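Local coordinates for protein alpha-1,2-mannosidase (Bacteroides thetaiotaomicron, PDB 2WVY) that probably hydrolyses alpha-1,2-linked mannose residues of glycans as a calcium-dependent glycoside hydrolase of family 92, at residues A[5-10]-A[266-271]; A[37-42]-A[66-71]; A[83-88]-A[144-149]. All coordinates share one frame; numbering follows the deposited sequence. Where two conformers were deposited one is given.

Contact 1. Residues A[5-10]-A[266-271]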
ATOM      1  N   VAL A   5     -31.623  24.309  23.515  1.00  7.61           N
ATOM      2  CA  VAL A   5     -31.217  23.262  22.593  1.00  8.14           C
ATOM      3  C   VAL A   5     -31.340  21.901  23.285  1.00  8.13           C
ATOM      4  O   VAL A   5     -30.614  21.628  24.228  1.00  8.57           O
ATOM      5  CB  VAL A   5     -29.779  23.476  22.087  1.00  8.05           C
ATOM      6  CG1 VAL A   5     -29.444  22.445  20.997  1.00  8.32           C
ATOM      7  CG2 VAL A   5     -29.634  24.875  21.508  1.00  7.83           C
ATOM      8  N   GLU A   6     -32.272  21.066  22.834  1.00  8.14           N
ATOM      9  CA  GLU A   6     -32.545  19.779  23.493  1.00  8.73           C
ATOM     10  C   GLU A   6     -31.727  18.649  22.867  1.00  7.95           C
ATOM     11  O   GLU A   6     -31.215  18.808  21.775  1.00  7.52           O
ATOM     12  CB  GLU A   6     -34.039  19.446  23.415  1.00  9.04           C
ATOM     13  CG  GLU A   6     -34.963  20.465  24.094  1.00 11.99           C
ATOM     14  CD  GLU A   6     -35.219  20.163  25.587  1.00 18.06           C
ATOM     15  OE1 GLU A   6     -34.463  19.353  26.196  1.00 20.25           O
ATOM     16  OE2 GLU A   6     -36.189  20.741  26.150  1.00 18.58           O
ATOM     17  N   PHE A   7     -31.593  17.528  23.565  1.00  7.99           N
ATOM     18  CA  PHE A   7     -30.809  16.393  23.071  1.00  9.25           C
ATOM     19  C   PHE A   7     -31.187  15.977  21.648  1.00  9.23           C
ATOM     20  O   PHE A   7     -30.323  15.747  20.809  1.00  9.18           O
ATOM     21  CB  PHE A   7     -30.956  15.176  23.995  1.00  9.30           C
ATOM     22  CG  PHE A   7     -30.672  15.475  25.434  1.00 12.59           C
ATOM     23  CD1 PHE A   7     -29.369  15.615  25.879  1.00 12.45           C
ATOM     24  CD2 PHE A   7     -31.718  15.638  26.346  1.00 14.94           C
ATOM     25  CE1 PHE A   7     -29.107  15.896  27.211  1.00 13.92           C
ATOM     26  CE2 PHE A   7     -31.458  15.923  27.673  1.00 15.35           C
ATOM     27  CZ  PHE A   7     -30.143  16.049  28.103  1.00 14.17           C
ATOM     28  N   VAL A   8     -32.479  15.871  21.376  1.00  9.12           N
ATOM     29  CA  VAL A   8     -32.894  15.413  20.062  1.00  9.61           C
ATOM     30  C   VAL A   8     -32.458  16.408  18.984  1.00  9.96           C
ATOM     31  O   VAL A   8     -32.232  16.024  17.840  1.00 10.18           O
ATOM     32  CB  VAL A   8     -34.418  15.060  19.996  1.00  9.65           C
ATOM     33  CG1 VAL A   8     -35.283  16.313  19.924  1.00  8.99           C
ATOM     34  CG2 VAL A   8     -34.683  14.157  18.834  1.00  9.40           C
ATOM     35  N   ASP A   9     -32.295  17.674  19.360  1.00 10.12           N
ATOM     36  CA  ASP A   9     -31.875  18.705  18.402  1.00 10.32           C
ATOM     37  C   ASP A   9     -30.465  18.445  17.858  1.00 10.05           C
ATOM     38  O   ASP A   9     -30.084  19.001  16.829  1.00  9.54           O
ATOM     39  CB  ASP A   9     -31.911  20.093  19.051  1.00 10.36           C
ATOM     40  CG  ASP A   9     -33.306  20.524  19.408  1.00 11.80           C
ATOM     41  OD1 ASP A   9     -34.253  20.135  18.691  1.00 12.67           O
ATOM     42  OD2 ASP A   9     -33.452  21.252  20.414  1.00 14.95           O
ATOM     43  N   TYR A  10     -29.687  17.628  18.571  1.00  9.56           N
ATOM     44  CA  TYR A  10     -28.328  17.321  18.133  1.00  9.35           C
ATOM     45  C   TYR A  10     -28.280  16.151  17.137  1.00  8.78           C
ATOM     46  O   TYR A  10     -27.245  15.888  16.539  1.00  8.88           O
ATOM     47  CB  TYR A  10     -27.420  17.020  19.338  1.00  9.09           C
ATOM     48  CG  TYR A  10     -27.121  18.223  20.212  1.00  9.82           C
ATOM     49  CD1 TYR A  10     -26.386  19.294  19.727  1.00 10.53           C
ATOM     50  CD2 TYR A  10     -27.568  18.282  21.520  1.00 10.56           C
ATOM     51  CE1 TYR A  10     -26.113  20.395  20.514  1.00 10.39           C
ATOM     52  CE2 TYR A  10     -27.303  19.375  22.321  1.00 11.28           C
ATOM     53  CZ  TYR A  10     -26.572  20.425  21.816  1.00 11.72           C
ATOM     54  OH  TYR A  10     -26.307  21.512  22.615  1.00 12.07           O
ATOM     55  N   GLN A 266     -40.384  11.660  23.383  1.00  9.15           N
ATOM     56  CA  GLN A 266     -39.833  10.332  23.630  1.00  9.39           C
ATOM     57  C   GLN A 266     -38.320  10.316  23.413  1.00  8.51           C
ATOM     58  O   GLN A 266     -37.583   9.779  24.226  1.00  7.97           O
ATOM     59  CB  GLN A 266     -40.523   9.273  22.767  1.00  9.72           C
ATOM     60  CG  GLN A 266     -41.986   9.069  23.143  1.00 12.00           C
ATOM     61  CD  GLN A 266     -42.129   8.493  24.544  1.00 15.15           C
ATOM     62  OE1 GLN A 266     -41.612   7.416  24.829  1.00 17.49           O
ATOM     63  NE2 GLN A 266     -42.817   9.220  25.428  1.00 13.94           N
ATOM     64  N   TRP A 267     -37.857  10.903  22.312  1.00  8.10           N
ATOM     65  CA  TRP A 267     -36.416  10.951  22.061  1.00  7.69           C
ATOM     66  C   TRP A 267     -35.680  11.716  23.152  1.00  7.64           C
ATOM     67  O   TRP A 267     -34.643  11.261  23.602  1.00  7.90           O
ATOM     68  CB  TRP A 267     -36.088  11.487  20.662  1.00  6.90           C
ATOM     69  CG  TRP A 267     -36.303  10.436  19.620  1.00  6.28           C
ATOM     70  CD1 TRP A 267     -37.344  10.353  18.738  1.00  5.63           C
ATOM     71  CD2 TRP A 267     -35.497   9.269  19.398  1.00  5.30           C
ATOM     72  NE1 TRP A 267     -37.209   9.231  17.961  1.00  6.14           N
ATOM     73  CE2 TRP A 267     -36.087   8.550  18.345  1.00  3.77           C
ATOM     74  CE3 TRP A 267     -34.321   8.774  19.982  1.00  5.37           C
ATOM     75  CZ2 TRP A 267     -35.553   7.363  17.862  1.00  4.76           C
ATOM     76  CZ3 TRP A 267     -33.778   7.592  19.491  1.00  2.83           C
ATOM     77  CH2 TRP A 267     -34.404   6.895  18.451  1.00  5.50           C
ATOM     78  N   ASN A 268     -36.210  12.854  23.602  1.00  7.47           N
ATOM     79  CA  ASN A 268     -35.524  13.587  24.674  1.00  7.95           C
ATOM     80  C   ASN A 268     -35.443  12.779  25.964  1.00  8.31           C
ATOM     81  O   ASN A 268     -34.403  12.781  26.635  1.00  8.02           O
ATOM     82  CB  ASN A 268     -36.145  14.972  24.935  1.00  7.35           C
ATOM     83  CG  ASN A 268     -35.819  15.970  23.840  1.00  7.88           C
ATOM     84  OD1 ASN A 268     -34.712  15.963  23.290  1.00  6.09           O
ATOM     85  ND2 ASN A 268     -36.779  16.831  23.509  1.00  7.12           N
ATOM     86  N   ASN A 269     -36.535  12.085  26.306  1.00  8.41           N
ATOM     87  CA  ASN A 269     -36.551  11.238  27.493  1.00  8.69           C
ATOM     88  C   ASN A 269     -35.444  10.170  27.437  1.00  8.18           C
ATOM     89  O   ASN A 269     -34.646  10.058  28.358  1.00  8.14           O
ATOM     90  CB  ASN A 269     -37.931  10.593  27.705  1.00  8.86           C
ATOM     91  CG  ASN A 269     -39.008  11.601  28.160  1.00 12.84           C
ATOM     92  OD1 ASN A 269     -38.749  12.807  28.306  1.00 16.95           O
ATOM     93  ND2 ASN A 269     -40.225  11.100  28.389  1.00 14.64           N
ATOM     94  N   TYR A 270     -35.384   9.405  26.351  1.00  7.67           N
ATOM     95  CA  TYR A 270     -34.416   8.306  26.243  1.00  7.65           C
ATOM     96  C   TYR A 270     -32.984   8.778  25.999  1.00  7.76           C
ATOM     97  O   TYR A 270     -32.056   8.287  26.630  1.00  7.48           O
ATOM     98  CB  TYR A 270     -34.842   7.289  25.165  1.00  7.79           C
ATOM     99  CG  TYR A 270     -36.025   6.447  25.615  1.00  7.47           C
ATOM    100  CD1 TYR A 270     -35.857   5.423  26.520  1.00  5.04           C
ATOM    101  CD2 TYR A 270     -37.315   6.724  25.163  1.00  7.46           C
ATOM    102  CE1 TYR A 270     -36.938   4.672  26.955  1.00  5.69           C
ATOM    103  CE2 TYR A 270     -38.400   5.980  25.587  1.00  6.11           C
ATOM    104  CZ  TYR A 270     -38.193   4.952  26.481  1.00  5.69           C
ATOM    105  OH  TYR A 270     -39.257   4.212  26.905  1.00  6.81           O
ATOM    106  N   LEU A 271     -32.802   9.721  25.083  1.00  7.81           N
ATOM    107  CA  LEU A 271     -31.469  10.284  24.860  1.00  8.26           C
ATOM    108  C   LEU A 271     -30.935  10.940  26.132  1.00  8.45           C
ATOM    109  O   LEU A 271     -29.751  10.791  26.472  1.00  8.61           O
ATOM    110  CB  LEU A 271     -31.490  11.305  23.718  1.00  8.04           C
ATOM    111  CG  LEU A 271     -31.916  10.796  22.340  1.00  7.95           C
ATOM    112  CD1 LEU A 271     -32.195  11.979  21.407  1.00  6.75           C
ATOM    113  CD2 LEU A 271     -30.861   9.824  21.712  1.00  8.11           C
TER
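Glu6 begins the contact by laying the base of its side chain against the amide of Asn268, with CB 3.5 Å from Asn268 OD1. Beyond CB the chain bends, and the carboxylate stacks on the amide with their planes 30° apart. Phe7 follows with hydrocarbon packing: its CB lies 3.9 Å from Leu271 CB, while the ring, approached obliquely by Asn268 O, also meets the ring of Tyr288 and takes a cation-pi contact from Lys3.

Val8 carries the polar anchor. Its backbone N donates to Asn268 OD1 at 2.9 Å, with an N-H...O angle of 161° and the donor nearly along the C=O axis. Asn268 CG stands anti to its own carbonyl carbon (chi1 -73°), which swings the amide off the helix flank to the turn of the N-terminal segment. The valine straddles the helix residues: CG1 lies 3.4 Å from Asn268 OD1, CG2 rests 3.5 Å from Trp267 CB, and Leu271 CD1 comes within 3.8 Å of Val8 CA. The Trp267 indole turns away from this segment, its NE1 bonded to Ala33 O. Behind the contact, Asp9 OD2 accepts from Glu6 N at 2.7 Å, closing the turn on itself.

A leucine in place of Asn268 would probably leave Val8 N without its acceptor and Glu6 without the amide on which it stacks. Chemically, then, one nearly straight hydrogen bond, accepted by a helix side chain, ties the self-closed turn to the helix, and apolar packing on both Trp267 and Leu271 seats this N-terminal segment on the last turns of helix 256-271.

Contact 2. Residues A[37-42]-A[66-71]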
ATOM      1  N   GLY A  37     -38.965   1.246  17.956  1.00  6.37           N
ATOM      2  CA  GLY A  37     -40.321   1.154  17.380  1.00  6.34           C
ATOM      3  C   GLY A  37     -40.520  -0.017  16.425  1.00  6.81           C
ATOM      4  O   GLY A  37     -39.622  -0.355  15.642  1.00  6.43           O
ATOM      5  N   MET A  38     -41.709  -0.620  16.466  1.00  6.94           N
ATOM      6  CA  MET A  38     -42.006  -1.756  15.608  1.00  7.39           C
ATOM      7  C   MET A  38     -41.899  -1.415  14.119  1.00  7.13           C
ATOM      8  O   MET A  38     -41.453  -2.236  13.319  1.00  7.33           O
ATOM      9  CB  MET A  38     -43.399  -2.329  15.893  1.00  7.75           C
ATOM     10  CG  MET A  38     -43.712  -3.586  15.029  1.00  8.24           C
ATOM     11  SD  MET A  38     -45.254  -4.406  15.497  1.00 10.78           S
ATOM     12  CE  MET A  38     -46.419  -3.533  14.476  1.00  6.92           C
ATOM     13  N   ASN A  39     -42.347  -0.224  13.748  1.00  6.59           N
ATOM     14  CA  ASN A  39     -42.279   0.201  12.358  1.00  6.47           C
ATOM     15  C   ASN A  39     -41.461   1.505  12.271  1.00  6.47           C
ATOM     16  O   ASN A  39     -41.724   2.462  13.025  1.00  6.62           O
ATOM     17  CB  ASN A  39     -43.693   0.428  11.779  1.00  6.21           C
ATOM     18  CG  ASN A  39     -44.573  -0.844  11.758  1.00  6.73           C
ATOM     19  OD1 ASN A  39     -45.787  -0.789  12.030  1.00 10.40           O
ATOM     20  ND2 ASN A  39     -43.985  -1.965  11.409  1.00  4.98           N
ATOM     21  N   PHE A  40     -40.477   1.537  11.374  1.00  6.12           N
ATOM     22  CA  PHE A  40     -39.768   2.779  11.025  1.00  6.35           C
ATOM     23  C   PHE A  40     -40.299   3.379   9.714  1.00  6.56           C
ATOM     24  O   PHE A  40     -40.865   2.681   8.878  1.00  6.44           O
ATOM     25  CB  PHE A  40     -38.256   2.551  10.873  1.00  5.44           C
ATOM     26  CG  PHE A  40     -37.568   2.104  12.133  1.00  6.39           C
ATOM     27  CD1 PHE A  40     -38.173   2.269  13.379  1.00  6.26           C
ATOM     28  CD2 PHE A  40     -36.307   1.538  12.079  1.00  5.81           C
ATOM     29  CE1 PHE A  40     -37.535   1.855  14.536  1.00  5.89           C
ATOM     30  CE2 PHE A  40     -35.668   1.130  13.236  1.00  5.55           C
ATOM     31  CZ  PHE A  40     -36.282   1.288  14.459  1.00  5.48           C
ATOM     32  N   TRP A  41     -40.068   4.672   9.523  1.00  7.06           N
ATOM     33  CA  TRP A  41     -40.404   5.330   8.258  1.00  7.02           C
ATOM     34  C   TRP A  41     -39.175   6.042   7.669  1.00  7.51           C
ATOM     35  O   TRP A  41     -38.316   6.537   8.407  1.00  7.49           O
ATOM     36  CB  TRP A  41     -41.582   6.291   8.461  1.00  6.49           C
ATOM     37  CG  TRP A  41     -42.863   5.545   8.696  1.00  7.22           C
ATOM     38  CD1 TRP A  41     -43.288   4.980   9.872  1.00  7.75           C
ATOM     39  CD2 TRP A  41     -43.861   5.222   7.713  1.00  5.92           C
ATOM     40  NE1 TRP A  41     -44.502   4.339   9.674  1.00  7.06           N
ATOM     41  CE2 TRP A  41     -44.865   4.479   8.357  1.00  7.28           C
ATOM     42  CE3 TRP A  41     -44.000   5.499   6.354  1.00  8.37           C
ATOM     43  CZ2 TRP A  41     -45.993   4.009   7.680  1.00  7.17           C
ATOM     44  CZ3 TRP A  41     -45.127   5.030   5.686  1.00  7.28           C
ATOM     45  CH2 TRP A  41     -46.100   4.299   6.351  1.00  6.66           C
ATOM     46  N   SER A  42     -39.081   6.080   6.342  1.00  7.85           N
ATOM     47  CA  SER A  42     -37.951   6.745   5.692  1.00  7.71           C
ATOM     48  C   SER A  42     -38.297   7.165   4.269  1.00  7.17           C
ATOM     49  O   SER A  42     -39.035   6.467   3.578  1.00  7.11           O
ATOM     50  CB  SER A  42     -36.737   5.805   5.662  1.00  7.94           C
ATOM     51  OG  SER A  42     -35.649   6.394   4.963  1.00  8.49           O
ATOM     52  N   GLN A  66     -42.666   2.501   4.961  1.00  7.02           N
ATOM     53  CA  GLN A  66     -42.691   1.880   6.268  1.00  7.36           C
ATOM     54  C   GLN A  66     -41.682   0.781   6.107  1.00  7.65           C
ATOM     55  O   GLN A  66     -41.846  -0.046   5.215  1.00  7.83           O
ATOM     56  CB  GLN A  66     -44.044   1.246   6.569  1.00  7.41           C
ATOM     57  CG  GLN A  66     -44.042   0.468   7.889  1.00  8.26           C
ATOM     58  CD  GLN A  66     -45.262  -0.422   8.077  1.00  8.30           C
ATOM     59  OE1 GLN A  66     -45.347  -1.511   7.502  1.00 10.48           O
ATOM     60  NE2 GLN A  66     -46.195   0.022   8.906  1.00  4.63           N
ATOM     61  N   THR A  67     -40.639   0.771   6.939  1.00  7.63           N
ATOM     62  CA  THR A  67     -39.520  -0.144   6.746  1.00  7.70           C
ATOM     63  C   THR A  67     -39.101  -0.874   8.036  1.00  7.63           C
ATOM     64  O   THR A  67     -39.362  -0.395   9.145  1.00  7.43           O
ATOM     65  CB  THR A  67     -38.308   0.604   6.132  1.00  8.07           C
ATOM     66  OG1 THR A  67     -37.261  -0.334   5.873  1.00  8.96           O
ATOM     67  CG2 THR A  67     -37.777   1.704   7.083  1.00  8.16           C
ATOM     68  N   HIS A  68     -38.471  -2.040   7.895  1.00  7.17           N
ATOM     69  CA  HIS A  68     -37.915  -2.731   9.059  1.00  7.39           C
ATOM     70  C   HIS A  68     -36.427  -3.043   8.869  1.00  7.70           C
ATOM     71  O   HIS A  68     -35.811  -3.731   9.693  1.00  8.17           O
ATOM     72  CB  HIS A  68     -38.714  -4.009   9.337  1.00  6.92           C
ATOM     73  CG  HIS A  68     -40.187  -3.771   9.408  1.00  6.58           C
ATOM     74  ND1 HIS A  68     -40.801  -3.228  10.520  1.00  7.00           N
ATOM     75  CD2 HIS A  68     -41.157  -3.918   8.476  1.00  5.65           C
ATOM     76  CE1 HIS A  68     -42.089  -3.081  10.282  1.00  5.37           C
ATOM     77  NE2 HIS A  68     -42.332  -3.500   9.049  1.00  8.34           N
ATOM     78  N   GLN A  69     -35.859  -2.531   7.781  1.00  7.45           N
ATOM     79  CA  GLN A  69     -34.540  -2.967   7.329  1.00  7.97           C
ATOM     80  C   GLN A  69     -33.408  -2.646   8.301  1.00  8.35           C
ATOM     81  O   GLN A  69     -33.157  -1.484   8.584  1.00  8.58           O
ATOM     82  CB  GLN A  69     -34.223  -2.348   5.967  1.00  7.14           C
ATOM     83  CG  GLN A  69     -32.802  -2.561   5.527  1.00  6.96           C
ATOM     84  CD  GLN A  69     -32.575  -2.088   4.108  1.00  7.80           C
ATOM     85  OE1 GLN A  69     -33.264  -2.532   3.175  1.00  7.59           O
ATOM     86  NE2 GLN A  69     -31.624  -1.168   3.931  1.00  6.15           N
ATOM     87  N   PRO A  70     -32.700  -3.671   8.786  1.00  8.92           N
ATOM     88  CA  PRO A  70     -31.567  -3.393   9.671  1.00  9.85           C
ATOM     89  C   PRO A  70     -30.242  -3.098   8.934  1.00 11.11           C
ATOM     90  O   PRO A  70     -29.364  -2.430   9.489  1.00 12.06           O
ATOM     91  CB  PRO A  70     -31.470  -4.652  10.524  1.00  9.07           C
ATOM     92  CG  PRO A  70     -31.960  -5.763   9.589  1.00  9.28           C
ATOM     93  CD  PRO A  70     -32.986  -5.114   8.664  1.00  8.74           C
ATOM     94  N   SER A  71     -30.099  -3.579   7.702  1.00 11.92           N
ATOM     95  CA  SER A  71     -28.949  -3.215   6.867  1.00 12.39           C
ATOM     96  C   SER A  71     -29.249  -3.491   5.407  1.00 12.25           C
ATOM     97  O   SER A  71     -30.199  -4.213   5.098  1.00 12.69           O
ATOM     98  CB  SER A  71     -27.687  -3.964   7.290  1.00 12.15           C
ATOM     99  OG  SER A  71     -27.821  -5.343   7.044  1.00 13.95           O
TER
HETATM  100  O   HOH W   1     -46.629   2.404  10.364  1.00 13.46           O
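Phe40 and Trp41 of strand 40-44 pair with Thr67 and Gln66 at the end of strand 60-67, an antiparallel strand pair of the N-terminal beta domain. Phe40 and Thr67 form the hydrogen-bonded pair: Thr67 N donates to Phe40 O in a nearly straight bond of 2.7 Å, and Phe40 N returns a longer bond of 3.2 Å to Thr67 O. On the face carrying these two side chains, Thr67 CG2 packs 3.9 Å from Phe40 CB.

Trp41 and Gln66, the non-hydrogen-bonded pair, occupy the other face. Gln66 CB sits 3.7 Å from the centroid of the six-membered ring of Trp41, 16° off its normal, a CH-pi contact over the indole face. Gln66 CG lies anti to the backbone N (chi1 174°), and the extended chain carries the amide past the indole to lie against that of Asn39. There the Asn39 and Gln66 amides stack with planes 24° apart. Both polar ends find Ser235 OG, bonded to Asn39 OD1 and Gln66 NE2, and a water accepts from Trp41 NE1 at 3.0 Å and from Gln66 NE2 at 2.8 Å, so these two nitrogens both have partners within the buried contact.

The domain belongs by sequence to the galactose-mutarotase-like beta-sandwich clan, and here the paired strands give way to loop on the side of strand 326-330, where Asp328 touches His68. Thr67 OG1 accepts from Gln69 N in an ST turn that starts this departure, and it is also bonded to Asp76. His68 ND1 reaches Met38 O at 3.0 Å, near the plane of the imidazole but in a poorly aligned, weak bond; the same ring stacks on Tyr77.

Contact 3. Residues A[83-88]-A[144-149]; sequences MPLAGE and YVVVDA
Tyr144 turns the edge of its ring to the backbone of Gly87, with CE2 3.3 Å from Gly87 O and the oxygen in the ring plane. The tyrosine CG lies anti to its carbonyl carbon (chi1 -62°), which carries the ring along the opposing strand, past Leu85, to the turn where strand 80-86 ends. Gly87 has phi 88° and psi -115°; a side chain at these angles would be jammed against the carbonyl oxygen of Ala86.

On the same face as the tyrosine, Leu85 and Val146 meet at a slant, Leu85 CD1 touching Val146 CG2 at 3.9 Å, while Leu85 CB lies 4.2 Å from Tyr144 CB. Met83 starts out on this face too, but its chain bends at chi2 and leads away from Val146; it touches Met61 of strand 60-67.

This is regular antiparallel pairing within the beta-sandwich type N-terminal domain. Met83 N donates to Val146 O at 2.8 Å and Val146 N returns a bond to Met83 O, while Leu85 N bonds to Tyr144 O at 2.8 Å and Tyr144 N to Leu85 O at 3.0 Å. Pro84, which has no N-H, falls in the non-hydrogen-bonded pair with Val145, where the pattern asks for no donor across the strands; its CA instead approaches Tyr144 O at 3.3 Å. On that opposite face Pro84 touches Phe64, and Val145 packs on Phe188 of strand 182-188 and Phe221 of strand 216-221.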
ATOM      1  N   MET A  83     -46.639   7.888  -1.450  1.00  7.70           N
ATOM      2  CA  MET A  83     -45.982   8.958  -2.179  1.00  7.77           C
ATOM      3  C   MET A  83     -46.998   9.981  -2.673  1.00  8.32           C
ATOM      4  O   MET A  83     -47.801   9.677  -3.549  1.00  8.65           O
ATOM      5  CB  MET A  83     -45.219   8.381  -3.363  1.00  7.76           C
ATOM      6  CG  MET A  83     -44.363   9.385  -4.090  1.00  8.17           C
ATOM      7  SD  MET A  83     -43.207  10.228  -2.966  1.00 10.96           S
ATOM      8  CE  MET A  83     -42.254  11.128  -4.183  1.00  5.98           C
ATOM      9  N   PRO A  84     -46.987  11.193  -2.100  1.00  8.52           N
ATOM     10  CA  PRO A  84     -47.842  12.245  -2.642  1.00  8.55           C
ATOM     11  C   PRO A  84     -47.250  12.742  -3.941  1.00  8.83           C
ATOM     12  O   PRO A  84     -46.038  12.816  -4.055  1.00  9.14           O
ATOM     13  CB  PRO A  84     -47.778  13.365  -1.595  1.00  8.22           C
ATOM     14  CG  PRO A  84     -47.045  12.820  -0.426  1.00  9.40           C
ATOM     15  CD  PRO A  84     -46.298  11.587  -0.859  1.00  8.63           C
ATOM     16  N   LEU A  85     -48.086  13.078  -4.915  1.00  8.79           N
ATOM     17  CA  LEU A  85     -47.583  13.566  -6.193  1.00  9.33           C
ATOM     18  C   LEU A  85     -48.381  14.772  -6.640  1.00  9.62           C
ATOM     19  O   LEU A  85     -49.580  14.870  -6.368  1.00  8.97           O
ATOM     20  CB  LEU A  85     -47.690  12.488  -7.288  1.00  9.11           C
ATOM     21  CG  LEU A  85     -46.849  11.214  -7.175  1.00  9.36           C
ATOM     22  CD1 LEU A  85     -47.203  10.222  -8.290  1.00  6.95           C
ATOM     23  CD2 LEU A  85     -45.362  11.541  -7.193  1.00  6.65           C
ATOM     24  N   ALA A  86     -47.711  15.662  -7.363  1.00 10.25           N
ATOM     25  CA  ALA A  86     -48.345  16.831  -7.947  1.00 10.97           C
ATOM     26  C   ALA A  86     -48.156  16.763  -9.447  1.00 11.49           C
ATOM     27  O   ALA A  86     -47.054  16.466  -9.917  1.00 11.37           O
ATOM     28  CB  ALA A  86     -47.703  18.092  -7.404  1.00 11.13           C
ATOM     29  N   GLY A  87     -49.224  17.034 -10.196  1.00 12.13           N
ATOM     30  CA  GLY A  87     -49.164  17.009 -11.652  1.00 12.74           C
ATOM     31  C   GLY A  87     -49.435  15.628 -12.225  1.00 13.32           C
ATOM     32  O   GLY A  87     -50.523  15.091 -12.075  1.00 13.81           O
ATOM     33  N   GLU A  88     -48.428  15.045 -12.861  1.00 13.54           N
ATOM     34  CA  GLU A  88     -48.591  13.765 -13.531  0.50 13.69           C
ATOM     35  C   GLU A  88     -48.608  12.559 -12.580  1.00 13.62           C
ATOM     36  O   GLU A  88     -47.778  12.430 -11.679  1.00 13.54           O
ATOM     37  CB  GLU A  88     -47.502  13.602 -14.594  0.50 13.94           C
ATOM     38  CG  GLU A  88     -47.693  14.522 -15.797  0.50 14.38           C
ATOM     39  N   TYR A 144     -52.373  13.928  -6.050  1.00  9.08           N
ATOM     40  CA  TYR A 144     -52.470  12.489  -5.852  1.00  8.56           C
ATOM     41  C   TYR A 144     -51.725  11.998  -4.630  1.00  8.15           C
ATOM     42  O   TYR A 144     -50.783  12.641  -4.158  1.00  8.15           O
ATOM     43  CB  TYR A 144     -51.863  11.753  -7.037  1.00  8.28           C
ATOM     44  CG  TYR A 144     -52.543  11.995  -8.354  1.00  9.26           C
ATOM     45  CD1 TYR A 144     -53.691  11.303  -8.703  1.00  9.86           C
ATOM     46  CD2 TYR A 144     -52.011  12.889  -9.275  1.00 10.07           C
ATOM     47  CE1 TYR A 144     -54.313  11.524  -9.925  1.00 10.30           C
ATOM     48  CE2 TYR A 144     -52.619  13.110 -10.497  1.00  9.62           C
ATOM     49  CZ  TYR A 144     -53.762  12.428 -10.812  1.00 10.18           C
ATOM     50  OH  TYR A 144     -54.357  12.640 -12.025  1.00 11.88           O
ATOM     51  N   VAL A 145     -52.139  10.833  -4.140  1.00  7.67           N
ATOM     52  CA  VAL A 145     -51.284  10.024  -3.287  1.00  6.71           C
ATOM     53  C   VAL A 145     -51.248   8.622  -3.872  1.00  6.62           C
ATOM     54  O   VAL A 145     -52.287   8.036  -4.159  1.00  6.10           O
ATOM     55  CB  VAL A 145     -51.776   9.929  -1.825  1.00  6.83           C
ATOM     56  CG1 VAL A 145     -50.909   8.949  -1.060  1.00  5.50           C
ATOM     57  CG2 VAL A 145     -51.751  11.301  -1.128  1.00  6.09           C
ATOM     58  N   VAL A 146     -50.050   8.084  -4.049  1.00  6.19           N
ATOM     59  CA  VAL A 146     -49.912   6.718  -4.503  1.00  5.76           C
ATOM     60  C   VAL A 146     -49.472   5.816  -3.361  1.00  6.19           C
ATOM     61  O   VAL A 146     -48.566   6.166  -2.577  1.00  5.80           O
ATOM     62  CB  VAL A 146     -48.887   6.595  -5.631  1.00  5.73           C
ATOM     63  CG1 VAL A 146     -48.629   5.135  -5.923  1.00  5.48           C
ATOM     64  CG2 VAL A 146     -49.381   7.308  -6.882  1.00  5.24           C
ATOM     65  N   VAL A 147     -50.130   4.663  -3.257  1.00  5.85           N
ATOM     66  CA  VAL A 147     -49.776   3.668  -2.262  1.00  5.84           C
ATOM     67  C   VAL A 147     -49.161   2.499  -3.019  1.00  6.29           C
ATOM     68  O   VAL A 147     -49.764   1.958  -3.953  1.00  6.24           O
ATOM     69  CB  VAL A 147     -50.997   3.210  -1.412  1.00  6.05           C
ATOM     70  CG1 VAL A 147     -50.603   2.088  -0.449  1.00  5.22           C
ATOM     71  CG2 VAL A 147     -51.596   4.397  -0.609  1.00  6.05           C
ATOM     72  N   ASP A 148     -47.940   2.147  -2.631  1.00  6.01           N
ATOM     73  CA  ASP A 148     -47.190   1.085  -3.269  1.00  6.20           C
ATOM     74  C   ASP A 148     -47.091  -0.034  -2.233  1.00  5.91           C
ATOM     75  O   ASP A 148     -46.473   0.146  -1.193  1.00  5.62           O
ATOM     76  CB  ASP A 148     -45.795   1.626  -3.649  1.00  5.80           C
ATOM     77  CG  ASP A 148     -44.938   0.608  -4.384  1.00  7.45           C
ATOM     78  OD1 ASP A 148     -45.016  -0.597  -4.031  1.00  6.65           O
ATOM     79  OD2 ASP A 148     -44.191   1.013  -5.317  1.00  6.56           O
ATOM     80  N   ALA A 149     -47.717  -1.176  -2.497  1.00  5.57           N
ATOM     81  CA  ALA A 149     -47.669  -2.276  -1.530  1.00  5.73           C
ATOM     82  C   ALA A 149     -46.598  -3.341  -1.847  1.00  5.38           C
ATOM     83  O   ALA A 149     -46.627  -4.412  -1.276  1.00  5.38           O
ATOM     84  CB  ALA A 149     -49.053  -2.934  -1.390  1.00  5.32           C
TER

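How the contacts relate
Contacts 2 and 3 both lie in the N-terminal beta domain, their centres 21 Å apart, and are tied through neighbouring strands: 60-67 pairs with 80-86, and 80-86 with 143-148. Along the chain, contact 2 closes before contact 3 opens. Contact 1 encloses both in sequence, since it brings residues 5-10 against helix 256-271, which comes after strand 229-236 of the same beta region. Its centre is 20 Å from that of contact 2 and 33 Å from that of contact 3. Contact 1 thus joins the ends of some 260 residues that hold the strands of the other two, so the chain start packs beside the helices following those strands; contact 2 sits nearer the chain centre and contact 3 farther out.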